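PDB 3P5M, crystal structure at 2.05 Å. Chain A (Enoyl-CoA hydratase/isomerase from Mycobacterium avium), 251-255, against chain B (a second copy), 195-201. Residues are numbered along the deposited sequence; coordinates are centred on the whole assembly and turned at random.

Chain A, residues 251-255: NFRGH
Chain B (195-201) SGGPTLA

How do the two backbones run? The C-terminal tail of chain A has no regular structure; phi/psi is -77/151 at Phe A252, -129/-4 at Arg A253 and 75/37 at Gly A254. Asn A251 and Arg A253 are modelled only to CB. Chain B turns through Gly B196 (-102/1) and Gly B197 (-81/175) to Pro B198 (-71/81), N-cap of a helix beginning at Thr B199 (-54/-37) and Leu B200 (-69/-41). The touching parts run 33° apart, Gly A254 CA lying 4.4 Å from Thr B199 CA.

What holds the aromatic ring? The CA-to-CB bond of Phe A252 points toward chain B; with chi1 -67° (m) and chi2 -55°, one ring face meets the weakly polarised C-H of Pro B198 CB, 4.0 Å from the Phe A252 ring centroid, a CH-pi contact. Pro B198 is C-gamma endo.

Why does glycine suit A254? Positive phi favours it, and an ideal CB would clash with Thr B199 OG1 (chi1 -49°, m).

What does Leu B200 (m, t) touch? By van der Waals packing, its CD1 lies 3.4 Å from His A255 CA (His A255 chi1 71°, p; chi2 -20°).

Where is the polar bonding? No direct hydrogen bond crosses; two waters bridge the backbones, linking Phe A252 N (2.9 Å to water 2) and Phe A252 O (3.1 Å to water 1) to Gly B196 O (2.7 and 2.9 Å).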

ATOM      1  N   ASN A 251       0.628  31.802 -20.242  1.00 25.73           N
ATOM      2  CA  ASN A 251       1.824  31.599 -21.083  1.00 24.89           C
ATOM      3  C   ASN A 251       3.031  32.234 -20.397  1.00 23.30           C
ATOM      4  O   ASN A 251       3.384  33.375 -20.678  1.00 23.38           O
ATOM      5  CB  ASN A 251       1.635  32.161 -22.512  1.00 25.47           C
ATOM      6  N   PHE A 252       3.654  31.488 -19.484  1.00 21.46           N
ATOM      7  CA  PHE A 252       4.743  32.040 -18.683  1.00 19.88           C
ATOM      8  C   PHE A 252       6.020  32.107 -19.517  1.00 20.18           C
ATOM      9  O   PHE A 252       6.218  31.295 -20.416  1.00 20.02           O
ATOM     10  CB  PHE A 252       4.968  31.182 -17.442  1.00 18.03           C
ATOM     11  CG  PHE A 252       3.831  31.213 -16.466  1.00 15.92           C
ATOM     12  CD1 PHE A 252       3.360  32.430 -15.957  1.00 13.51           C
ATOM     13  CD2 PHE A 252       3.253  30.017 -16.016  1.00 12.72           C
ATOM     14  CE1 PHE A 252       2.290  32.466 -15.028  1.00 13.24           C
ATOM     15  CE2 PHE A 252       2.228  30.024 -15.076  1.00 13.84           C
ATOM     16  CZ  PHE A 252       1.753  31.271 -14.560  1.00 14.58           C
ATOM     17  N   ARG A 253       6.888  33.063 -19.198  1.00 20.34           N
ATOM     18  CA  ARG A 253       8.123  33.290 -19.951  1.00 19.64           C
ATOM     19  C   ARG A 253       9.346  33.343 -19.034  1.00 19.24           C
ATOM     20  O   ARG A 253      10.486  33.431 -19.510  1.00 19.84           O
ATOM     21  CB  ARG A 253       7.998  34.587 -20.794  1.00 19.88           C
ATOM     22  N   GLY A 254       9.129  33.268 -17.718  1.00 18.44           N
ATOM     23  CA  GLY A 254      10.228  33.349 -16.779  1.00 17.71           C
ATOM     24  C   GLY A 254      10.762  34.771 -16.633  1.00 18.77           C
ATOM     25  O   GLY A 254      11.965  34.969 -16.478  1.00 17.63           O
ATOM     26  N   HIS A 255       9.869  35.763 -16.678  1.00 19.79           N
ATOM     27  CA  HIS A 255      10.233  37.163 -16.406  1.00 21.08           C
ATOM     28  C   HIS A 255       9.037  37.884 -15.824  1.00 21.11           C
ATOM     29  O   HIS A 255       7.987  37.257 -15.688  1.00 20.18           O
ATOM     30  CB  HIS A 255      10.793  37.873 -17.653  1.00 22.53           C
ATOM     31  CG  HIS A 255       9.772  38.164 -18.705  1.00 26.69           C
ATOM     32  ND1 HIS A 255       8.561  37.504 -18.783  1.00 32.65           N
ATOM     33  CD2 HIS A 255       9.798  39.021 -19.757  1.00 31.13           C
ATOM     34  CE1 HIS A 255       7.878  37.954 -19.828  1.00 32.46           C
ATOM     35  NE2 HIS A 255       8.609  38.873 -20.436  1.00 32.30           N
ATOM     36  OXT HIS A 255       9.100  39.067 -15.466  1.00 21.22           O
TER
ATOM     37  N   SER B 195       9.922  23.574 -17.916  1.00 16.56           N
ATOM     38  CA  SER B 195      10.607  24.554 -18.776  1.00 16.58           C
ATOM     39  C   SER B 195       9.660  25.613 -19.370  1.00 17.28           C
ATOM     40  O   SER B 195      10.122  26.633 -19.846  1.00 17.58           O
ATOM     41  CB  SER B 195      11.389  23.851 -19.906  1.00 16.62           C
ATOM     42  OG  SER B 195      10.517  23.272 -20.858  1.00 14.75           O
ATOM     43  N   GLY B 196       8.343  25.369 -19.325  1.00 16.89           N
ATOM     44  CA  GLY B 196       7.355  26.360 -19.749  1.00 17.14           C
ATOM     45  C   GLY B 196       6.689  27.074 -18.572  1.00 17.52           C
ATOM     46  O   GLY B 196       5.811  27.955 -18.750  1.00 17.92           O
ATOM     47  N   GLY B 197       7.122  26.708 -17.368  1.00 16.79           N
ATOM     48  CA  GLY B 197       6.621  27.292 -16.127  1.00 16.45           C
ATOM     49  C   GLY B 197       7.184  28.643 -15.687  1.00 15.89           C
ATOM     50  O   GLY B 197       8.067  29.222 -16.322  1.00 16.24           O
ATOM     51  N   PRO B 198       6.629  29.182 -14.604  1.00 15.80           N
ATOM     52  CA  PRO B 198       7.048  30.464 -14.046  1.00 15.43           C
ATOM     53  C   PRO B 198       8.434  30.411 -13.385  1.00 14.25           C
ATOM     54  O   PRO B 198       8.544  30.341 -12.172  1.00 13.82           O
ATOM     55  CB  PRO B 198       5.947  30.752 -13.036  1.00 15.80           C
ATOM     56  CG  PRO B 198       5.512  29.378 -12.598  1.00 15.79           C
ATOM     57  CD  PRO B 198       5.466  28.629 -13.884  1.00 15.37           C
ATOM     58  N   THR B 199       9.473  30.494 -14.197  1.00 13.64           N
ATOM     59  CA  THR B 199      10.839  30.219 -13.766  1.00 14.07           C
ATOM     60  C   THR B 199      11.314  31.017 -12.550  1.00 13.69           C
ATOM     61  O   THR B 199      12.035  30.484 -11.708  1.00 12.94           O
ATOM     62  CB  THR B 199      11.805  30.390 -14.937  1.00 14.10           C
ATOM     63  OG1 THR B 199      11.282  29.670 -16.052  1.00 15.36           O
ATOM     64  CG2 THR B 199      13.195  29.840 -14.575  1.00 14.99           C
ATOM     65  N   LEU B 200      10.895  32.279 -12.458  1.00 12.97           N
ATOM     66  CA  LEU B 200      11.285  33.132 -11.343  1.00 13.32           C
ATOM     67  C   LEU B 200      10.619  32.656 -10.060  1.00 12.06           C
ATOM     68  O   LEU B 200      11.261  32.649  -8.998  1.00 10.76           O
ATOM     69  CB  LEU B 200      10.962  34.605 -11.599  1.00 13.42           C
ATOM     70  CG  LEU B 200      11.698  35.210 -12.823  1.00 16.67           C
ATOM     71  CD1 LEU B 200      11.216  36.639 -13.158  1.00 20.04           C
ATOM     72  CD2 LEU B 200      13.214  35.222 -12.651  1.00 18.00           C
ATOM     73  N   ALA B 201       9.346  32.272 -10.176  1.00 10.50           N
ATOM     74  CA  ALA B 201       8.619  31.661  -9.064  1.00 11.58           C
ATOM     75  C   ALA B 201       9.259  30.374  -8.572  1.00 11.03           C
ATOM     76  O   ALA B 201       9.322  30.163  -7.364  1.00 11.97           O
ATOM     77  CB  ALA B 201       7.112  31.447  -9.392  1.00 10.12           C
TER
HETATM   78  O   HOH W   1       5.198  28.574 -21.537  1.00 20.28           O
HETATM   79  O   HOH W   2       3.484  28.587 -19.888  1.00 24.12           O